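Local coordinates for argonaute (PDB 5G5S), which uses short single-stranded DNA guides to bind complementary target strands and slice the target DNA, possibly in defence against invading genetic elements, at residues Asn477-Phe491 and Lys667-Tyr679. Numbering follows the deposited sequence.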
ATOM      1  N   ASN A 477      20.522 -10.202   2.958  1.00 67.08           N
ATOM      2  CA  ASN A 477      19.145  -9.824   2.635  1.00 64.42           C
ATOM      3  C   ASN A 477      18.261 -11.010   2.289  1.00 67.02           C
ATOM      4  O   ASN A 477      17.072 -10.994   2.595  1.00 66.11           O
ATOM      5  CB  ASN A 477      19.099  -8.776   1.528  1.00 64.57           C
ATOM      6  CG  ASN A 477      19.576  -7.414   1.954  1.00 77.72           C
ATOM      7  OD1 ASN A 477      19.650  -7.089   3.141  1.00 74.81           O
ATOM      8  ND2 ASN A 477      19.892  -6.579   0.983  1.00 68.20           N
ATOM      9  N   LEU A 478      18.834 -12.028   1.650  1.00 64.42           N
ATOM     10  CA  LEU A 478      18.121 -13.246   1.283  1.00 63.43           C
ATOM     11  C   LEU A 478      17.759 -14.011   2.542  1.00 67.40           C
ATOM     12  O   LEU A 478      16.626 -14.463   2.663  1.00 67.52           O
ATOM     13  CB  LEU A 478      18.969 -14.119   0.327  1.00 65.15           C
ATOM     14  CG  LEU A 478      18.409 -15.507  -0.024  1.00 69.79           C
ATOM     15  CD1 LEU A 478      17.091 -15.400  -0.790  1.00 67.83           C
ATOM     16  CD2 LEU A 478      19.438 -16.343  -0.787  1.00 73.21           C
ATOM     17  N   LEU A 479      18.710 -14.140   3.485  1.00 64.82           N
ATOM     18  CA  LEU A 479      18.485 -14.825   4.754  1.00 64.67           C
ATOM     19  C   LEU A 479      17.471 -14.102   5.631  1.00 67.32           C
ATOM     20  O   LEU A 479      16.638 -14.777   6.228  1.00 66.51           O
ATOM     21  CB  LEU A 479      19.799 -15.147   5.494  1.00 66.77           C
ATOM     22  CG  LEU A 479      20.666 -16.238   4.843  1.00 72.45           C
ATOM     23  CD1 LEU A 479      22.029 -16.322   5.496  1.00 74.01           C
ATOM     24  CD2 LEU A 479      19.964 -17.607   4.868  1.00 75.46           C
ATOM     25  N   ILE A 480      17.478 -12.737   5.633  1.00 64.32           N
ATOM     26  CA  ILE A 480      16.510 -11.910   6.367  1.00 63.51           C
ATOM     27  C   ILE A 480      15.092 -12.244   5.885  1.00 67.11           C
ATOM     28  O   ILE A 480      14.198 -12.486   6.701  1.00 64.85           O
ATOM     29  CB  ILE A 480      16.813 -10.382   6.233  1.00 66.08           C
ATOM     30  CG1 ILE A 480      18.064  -9.990   7.052  1.00 68.00           C
ATOM     31  CG2 ILE A 480      15.587  -9.540   6.665  1.00 64.15           C
ATOM     32  CD1 ILE A 480      18.714  -8.704   6.645  1.00 74.40           C
ATOM     33  N   GLN A 481      14.914 -12.282   4.552  1.00 65.53           N
ATOM     34  CA  GLN A 481      13.632 -12.576   3.929  1.00 65.01           C
ATOM     35  C   GLN A 481      13.162 -14.007   4.161  1.00 69.19           C
ATOM     36  O   GLN A 481      11.975 -14.198   4.411  1.00 68.46           O
ATOM     37  CB  GLN A 481      13.614 -12.167   2.449  1.00 66.50           C
ATOM     38  CG  GLN A 481      12.191 -12.053   1.917  1.00 73.62           C
ATOM     39  CD  GLN A 481      12.017 -11.047   0.823  1.00 75.65           C
ATOM     40  OE1 GLN A 481      12.618  -9.974   0.817  1.00 66.04           O
ATOM     41  NE2 GLN A 481      11.111 -11.351  -0.086  1.00 66.77           N
ATOM     42  N   ILE A 482      14.095 -14.992   4.148  1.00 66.34           N
ATOM     43  CA  ILE A 482      13.812 -16.407   4.419  1.00 66.54           C
ATOM     44  C   ILE A 482      13.281 -16.568   5.854  1.00 70.65           C
ATOM     45  O   ILE A 482      12.272 -17.254   6.054  1.00 71.36           O
ATOM     46  CB  ILE A 482      15.044 -17.307   4.106  1.00 71.46           C
ATOM     47  CG1 ILE A 482      15.249 -17.444   2.578  1.00 71.58           C
ATOM     48  CG2 ILE A 482      14.941 -18.682   4.788  1.00 74.19           C
ATOM     49  CD1 ILE A 482      16.562 -18.231   2.098  1.00 74.67           C
ATOM     50  N   MET A 483      13.939 -15.906   6.837  1.00 66.42           N
ATOM     51  CA  MET A 483      13.534 -15.895   8.257  1.00 66.25           C
ATOM     52  C   MET A 483      12.104 -15.381   8.420  1.00 68.57           C
ATOM     53  O   MET A 483      11.320 -15.989   9.148  1.00 69.10           O
ATOM     54  CB  MET A 483      14.499 -15.045   9.122  1.00 68.75           C
ATOM     55  CG  MET A 483      15.932 -15.566   9.181  1.00 73.58           C
ATOM     56  SD  MET A 483      16.152 -17.220   9.872  1.00 80.48           S
ATOM     57  CE  MET A 483      16.355 -18.166   8.377  1.00 76.85           C
ATOM     58  N   GLY A 484      11.785 -14.279   7.728  1.00 63.05           N
ATOM     59  CA  GLY A 484      10.464 -13.656   7.734  1.00 60.40           C
ATOM     60  C   GLY A 484       9.397 -14.577   7.179  1.00 62.22           C
ATOM     61  O   GLY A 484       8.328 -14.713   7.764  1.00 62.44           O
ATOM     62  N   LYS A 485       9.699 -15.239   6.062  1.00 58.56           N
ATOM     63  CA  LYS A 485       8.825 -16.200   5.397  1.00 59.12           C
ATOM     64  C   LYS A 485       8.626 -17.439   6.243  1.00 64.37           C
ATOM     65  O   LYS A 485       7.610 -18.109   6.099  1.00 65.10           O
ATOM     66  CB  LYS A 485       9.338 -16.537   3.983  1.00 62.81           C
ATOM     67  CG  LYS A 485       9.264 -15.319   3.044  1.00 72.50           C
ATOM     68  CD  LYS A 485       9.257 -15.689   1.577  1.00 72.30           C
ATOM     69  CE  LYS A 485       7.876 -15.889   1.031  1.00 72.64           C
ATOM     70  NZ  LYS A 485       7.864 -15.814  -0.451  1.00 85.67           N
ATOM     71  N   LEU A 486       9.558 -17.711   7.171  1.00 62.49           N
ATOM     72  CA  LEU A 486       9.426 -18.848   8.088  1.00 64.91           C
ATOM     73  C   LEU A 486       8.893 -18.443   9.475  1.00 68.55           C
ATOM     74  O   LEU A 486       8.925 -19.249  10.409  1.00 70.54           O
ATOM     75  CB  LEU A 486      10.723 -19.677   8.175  1.00 66.97           C
ATOM     76  CG  LEU A 486      11.126 -20.441   6.907  1.00 72.10           C
ATOM     77  CD1 LEU A 486      12.594 -20.789   6.937  1.00 74.03           C
ATOM     78  CD2 LEU A 486      10.273 -21.696   6.699  1.00 74.46           C
ATOM     79  N   GLY A 487       8.374 -17.208   9.572  1.00 63.47           N
ATOM     80  CA  GLY A 487       7.808 -16.619  10.784  1.00 62.66           C
ATOM     81  C   GLY A 487       8.770 -16.529  11.946  1.00 67.87           C
ATOM     82  O   GLY A 487       8.345 -16.500  13.100  1.00 69.62           O
ATOM     83  N   ILE A 488      10.072 -16.497  11.657  1.00 65.22           N
ATOM     84  CA  ILE A 488      11.111 -16.407  12.682  1.00 67.27           C
ATOM     85  C   ILE A 488      11.226 -14.958  13.164  1.00 68.75           C
ATOM     86  O   ILE A 488      11.458 -14.057  12.363  1.00 67.25           O
ATOM     87  CB  ILE A 488      12.465 -17.038  12.213  1.00 70.98           C
ATOM     88  CG1 ILE A 488      12.297 -18.560  11.996  1.00 73.02           C
ATOM     89  CG2 ILE A 488      13.599 -16.751  13.215  1.00 73.92           C
ATOM     90  CD1 ILE A 488      13.352 -19.260  11.123  1.00 74.26           C
ATOM     91  N   LYS A 489      11.041 -14.749  14.473  1.00 65.21           N
ATOM     92  CA  LYS A 489      11.124 -13.441  15.126  1.00 63.40           C
ATOM     93  C   LYS A 489      12.591 -13.204  15.427  1.00 67.21           C
ATOM     94  O   LYS A 489      13.039 -13.440  16.546  1.00 69.08           O
ATOM     95  CB  LYS A 489      10.291 -13.432  16.430  1.00 66.94           C
ATOM     96  CG  LYS A 489       8.813 -13.219  16.221  1.00 72.11           C
ATOM     97  CD  LYS A 489       8.068 -14.489  15.903  1.00 78.87           C
ATOM     98  CE  LYS A 489       6.907 -14.200  14.993  1.00 73.97           C
ATOM     99  NZ  LYS A 489       6.225 -15.456  14.629  1.00 84.24           N
ATOM    100  N   TYR A 490      13.354 -12.797  14.412  1.00 63.17           N
ATOM    101  CA  TYR A 490      14.793 -12.608  14.571  1.00 65.23           C
ATOM    102  C   TYR A 490      15.176 -11.414  15.452  1.00 72.85           C
ATOM    103  O   TYR A 490      15.873 -11.584  16.458  1.00 75.90           O
ATOM    104  CB  TYR A 490      15.516 -12.583  13.216  1.00 63.57           C
ATOM    105  CG  TYR A 490      16.799 -13.372  13.238  1.00 66.87           C
ATOM    106  CD1 TYR A 490      17.914 -12.910  13.934  1.00 71.14           C
ATOM    107  CD2 TYR A 490      16.892 -14.604  12.600  1.00 67.76           C
ATOM    108  CE1 TYR A 490      19.095 -13.648  13.979  1.00 74.46           C
ATOM    109  CE2 TYR A 490      18.073 -15.340  12.620  1.00 71.14           C
ATOM    110  CZ  TYR A 490      19.171 -14.863  13.318  1.00 79.43           C
ATOM    111  OH  TYR A 490      20.329 -15.594  13.363  1.00 81.03           O
ATOM    112  N   PHE A 491      14.696 -10.229  15.093  1.00 67.70           N
ATOM    113  CA  PHE A 491      14.995  -8.995  15.811  1.00 68.78           C
ATOM    114  C   PHE A 491      13.730  -8.338  16.345  1.00 72.19           C
ATOM    115  O   PHE A 491      12.654  -8.512  15.772  1.00 70.72           O
ATOM    116  CB  PHE A 491      15.797  -8.021  14.912  1.00 69.39           C
ATOM    117  CG  PHE A 491      15.157  -7.706  13.582  1.00 67.38           C
ATOM    118  CD1 PHE A 491      15.387  -8.512  12.472  1.00 69.38           C
ATOM    119  CD2 PHE A 491      14.334  -6.595  13.433  1.00 67.69           C
ATOM    120  CE1 PHE A 491      14.767  -8.237  11.247  1.00 68.35           C
ATOM    121  CE2 PHE A 491      13.725  -6.313  12.206  1.00 68.07           C
ATOM    122  CZ  PHE A 491      13.934  -7.142  11.125  1.00 65.41           C
ATOM    123  N   LYS A 667      11.041   0.006  10.083  1.00 58.26           N
ATOM    124  CA  LYS A 667      12.287  -0.712  10.311  1.00 60.54           C
ATOM    125  C   LYS A 667      12.043  -2.199  10.652  1.00 65.13           C
ATOM    126  O   LYS A 667      12.975  -2.982  10.597  1.00 65.56           O
ATOM    127  CB  LYS A 667      13.065  -0.007  11.432  1.00 64.70           C
ATOM    128  CG  LYS A 667      14.564  -0.037  11.289  1.00 80.07           C
ATOM    129  CD  LYS A 667      15.216   0.588  12.517  1.00 92.12           C
ATOM    130  CE  LYS A 667      16.708   0.774  12.365  1.00 97.13           C
ATOM    131  NZ  LYS A 667      17.024   2.032  11.641  1.00106.63           N
ATOM    132  N   MET A 668      10.809  -2.588  11.018  1.00 63.53           N
ATOM    133  CA  MET A 668      10.465  -3.989  11.325  1.00 64.90           C
ATOM    134  C   MET A 668      10.145  -4.752  10.027  1.00 71.65           C
ATOM    135  O   MET A 668       9.106  -5.376   9.868  1.00 71.74           O
ATOM    136  CB  MET A 668       9.342  -4.076  12.384  1.00 65.63           C
ATOM    137  CG  MET A 668       9.750  -3.533  13.761  1.00 68.86           C
ATOM    138  SD  MET A 668      11.343  -4.148  14.430  1.00 74.46           S
ATOM    139  CE  MET A 668      10.968  -5.872  14.660  1.00 71.03           C
ATOM    140  N   ASN A 669      11.105  -4.709   9.119  1.00 71.81           N
ATOM    141  CA  ASN A 669      11.079  -5.235   7.769  1.00 71.71           C
ATOM    142  C   ASN A 669      11.859  -6.556   7.590  1.00 76.96           C
ATOM    143  O   ASN A 669      13.007  -6.669   8.016  1.00 77.46           O
ATOM    144  CB  ASN A 669      11.671  -4.152   6.824  1.00 67.17           C
ATOM    145  CG  ASN A 669      11.495  -4.442   5.362  1.00 82.88           C
ATOM    146  OD1 ASN A 669      12.252  -3.992   4.508  1.00 81.45           O
ATOM    147  ND2 ASN A 669      10.449  -5.147   5.032  1.00 74.19           N
ATOM    148  N   TYR A 670      11.224  -7.527   6.909  1.00 57.80           N
ATOM    149  CA  TYR A 670      11.813  -8.790   6.494  1.00 57.10           C
ATOM    150  C   TYR A 670      11.803  -8.857   4.967  1.00 61.24           C
ATOM    151  O   TYR A 670      12.266  -9.831   4.419  1.00 62.54           O
ATOM    152  CB  TYR A 670      11.097  -9.988   7.124  1.00 58.16           C
ATOM    153  CG  TYR A 670      11.419 -10.178   8.591  1.00 59.51           C
ATOM    154  CD1 TYR A 670      12.518 -10.936   8.993  1.00 60.87           C
ATOM    155  CD2 TYR A 670      10.606  -9.634   9.580  1.00 59.15           C
ATOM    156  CE1 TYR A 670      12.808 -11.130  10.342  1.00 60.19           C
ATOM    157  CE2 TYR A 670      10.896  -9.808  10.931  1.00 59.42           C
ATOM    158  CZ  TYR A 670      12.000 -10.554  11.307  1.00 65.92           C
ATOM    159  OH  TYR A 670      12.284 -10.731  12.639  1.00 68.03           O
ATOM    160  N   SER A 671      11.298  -7.811   4.283  1.00 59.46           N
ATOM    161  CA  SER A 671      11.262  -7.668   2.815  1.00 60.52           C
ATOM    162  C   SER A 671      12.563  -6.967   2.365  1.00 67.19           C
ATOM    163  O   SER A 671      12.533  -5.968   1.643  1.00 68.07           O
ATOM    164  CB  SER A 671      10.042  -6.860   2.370  1.00 62.01           C
ATOM    165  OG  SER A 671       8.850  -7.285   3.008  1.00 67.21           O
ATOM    166  N   ALA A 672      13.699  -7.500   2.826  1.00 64.68           N
ATOM    167  CA  ALA A 672      15.037  -6.987   2.573  1.00 66.74           C
ATOM    168  C   ALA A 672      15.458  -7.023   1.097  1.00 74.47           C
ATOM    169  O   ALA A 672      16.281  -6.205   0.683  1.00 75.42           O
ATOM    170  CB  ALA A 672      16.034  -7.735   3.432  1.00 67.32           C
ATOM    171  N   LEU A 673      14.878  -7.946   0.310  1.00 74.20           N
ATOM    172  CA  LEU A 673      15.173  -8.110  -1.119  1.00 77.29           C
ATOM    173  C   LEU A 673      14.349  -7.183  -2.022  1.00 88.73           C
ATOM    174  O   LEU A 673      14.757  -6.934  -3.158  1.00 90.48           O
ATOM    175  CB  LEU A 673      14.978  -9.573  -1.546  1.00 76.80           C
ATOM    176  CG  LEU A 673      15.950 -10.608  -0.987  1.00 80.26           C
ATOM    177  CD1 LEU A 673      15.310 -11.982  -0.967  1.00 78.89           C
ATOM    178  CD2 LEU A 673      17.267 -10.624  -1.781  1.00 83.78           C
ATOM    179  N   TYR A 674      13.200  -6.674  -1.523  1.00 88.96           N
ATOM    180  CA  TYR A 674      12.310  -5.781  -2.270  1.00 91.48           C
ATOM    181  C   TYR A 674      12.404  -4.323  -1.820  1.00 99.26           C
ATOM    182  O   TYR A 674      13.113  -4.005  -0.857  1.00 99.42           O
ATOM    183  CB  TYR A 674      10.838  -6.234  -2.158  1.00 92.61           C
ATOM    184  CG  TYR A 674      10.559  -7.690  -2.456  1.00 95.86           C
ATOM    185  CD1 TYR A 674      11.130  -8.320  -3.561  1.00 99.69           C
ATOM    186  CD2 TYR A 674       9.650  -8.413  -1.691  1.00 96.06           C
ATOM    187  CE1 TYR A 674      10.862  -9.659  -3.850  1.00101.76           C
ATOM    188  CE2 TYR A 674       9.346  -9.739  -1.991  1.00 97.96           C
ATOM    189  CZ  TYR A 674       9.969 -10.367  -3.060  1.00107.20           C
ATOM    190  OH  TYR A 674       9.686 -11.682  -3.343  1.00107.39           O
ATOM    191  N   GLY A 675      11.666  -3.467  -2.533  1.00 97.98           N
ATOM    192  CA  GLY A 675      11.525  -2.038  -2.275  1.00 98.53           C
ATOM    193  C   GLY A 675      12.779  -1.202  -2.398  1.00105.41           C
ATOM    194  O   GLY A 675      13.788  -1.651  -2.949  1.00106.38           O
ATOM    195  N   GLU A 676      12.699   0.041  -1.877  1.00103.32           N
ATOM    196  CA  GLU A 676      13.774   1.031  -1.896  1.00105.10           C
ATOM    197  C   GLU A 676      14.604   0.987  -0.605  1.00108.67           C
ATOM    198  O   GLU A 676      14.242   1.611   0.405  1.00108.37           O
ATOM    199  CB  GLU A 676      13.214   2.437  -2.173  1.00106.94           C
ATOM    200  N   GLY A 677      15.698   0.230  -0.659  1.00104.30           N
ATOM    201  CA  GLY A 677      16.624   0.061   0.452  1.00103.29           C
ATOM    202  C   GLY A 677      16.203  -0.958   1.496  1.00101.97           C
ATOM    203  O   GLY A 677      15.514  -1.940   1.193  1.00100.45           O
ATOM    204  N   ARG A 678      16.631  -0.707   2.744  1.00 95.34           N
ATOM    205  CA  ARG A 678      16.425  -1.557   3.918  1.00 92.15           C
ATOM    206  C   ARG A 678      15.065  -1.396   4.615  1.00 92.57           C
ATOM    207  O   ARG A 678      14.483  -2.398   5.036  1.00 90.36           O
ATOM    208  CB  ARG A 678      17.563  -1.314   4.927  1.00 89.93           C
ATOM    209  CG  ARG A 678      17.794  -2.458   5.900  1.00 90.16           C
ATOM    210  CD  ARG A 678      19.250  -2.570   6.299  1.00 87.25           C
ATOM    211  NE  ARG A 678      20.099  -2.918   5.158  1.00 88.12           N
ATOM    212  CZ  ARG A 678      20.322  -4.159   4.734  1.00 90.34           C
ATOM    213  NH1 ARG A 678      19.773  -5.197   5.362  1.00 66.08           N
ATOM    214  NH2 ARG A 678      21.092  -4.373   3.676  1.00 71.15           N
ATOM    215  N   TYR A 679      14.607  -0.139   4.807  1.00 87.81           N
ATOM    216  CA  TYR A 679      13.371   0.170   5.533  1.00 85.11           C
ATOM    217  C   TYR A 679      12.178   0.420   4.613  1.00 79.08           C
ATOM    218  O   TYR A 679      12.368   0.747   3.438  1.00 80.51           O
ATOM    219  CB  TYR A 679      13.588   1.295   6.581  1.00 89.37           C
ATOM    220  CG  TYR A 679      14.946   1.259   7.264  1.00 96.09           C
ATOM    221  CD1 TYR A 679      15.477   0.066   7.751  1.00 98.71           C
ATOM    222  CD2 TYR A 679      15.693   2.421   7.434  1.00 99.72           C
ATOM    223  CE1 TYR A 679      16.748   0.019   8.330  1.00102.45           C
ATOM    224  CE2 TYR A 679      16.958   2.390   8.029  1.00102.71           C
ATOM    225  CZ  TYR A 679      17.482   1.185   8.476  1.00111.17           C
ATOM    226  OH  TYR A 679      18.723   1.138   9.073  1.00115.53           O
TER
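Tyr670 and Phe491 meet as an offset stack, centroids 4.8 Å apart and planes at 25°, with the Tyr670 hydroxyl lying over one face of the Phe491 ring. Tyr670 runs along the helix end past Gly484, which, having no side chain, lets Tyr670 CD1 come to 3.6 Å from its CA. The Ile480 carbonyl oxygen meets the edge of the tyrosine ring, and the Tyr670 hydroxyl takes weak hydrogen bonds from the backbone N of Tyr490 and Phe491. Beside Phe491, the bent chain of Met668 brings its sulfur to the ring edge, a Met-aromatic contact. Gln481, with CG anti to its own backbone N (chi1 -162°), reaches the loop with its amide. OE1 accepts a fairly straight bond from Leu673 N (3.1 Å), while NE2 comes within 3.1 Å of Tyr674 CE2, amide and ring planes 69° apart. One turn earlier in the helix, Asn477 OD1 receives Arg678 NH1 at 2.9 Å, in the carbonyl plane, and NH2 more weakly; NH1 is also hydrogen-bonded to Thr329 OG1. Gln481 and Ser671, whose OG is hydrogen-bonded to Tyr688 OH, both interact with guide DNA. The Leu673 bond would restrain the Gln481 amide's rotation, consistent with a prearranged guide-binding surface between Mid-domain helix and PIWI loop.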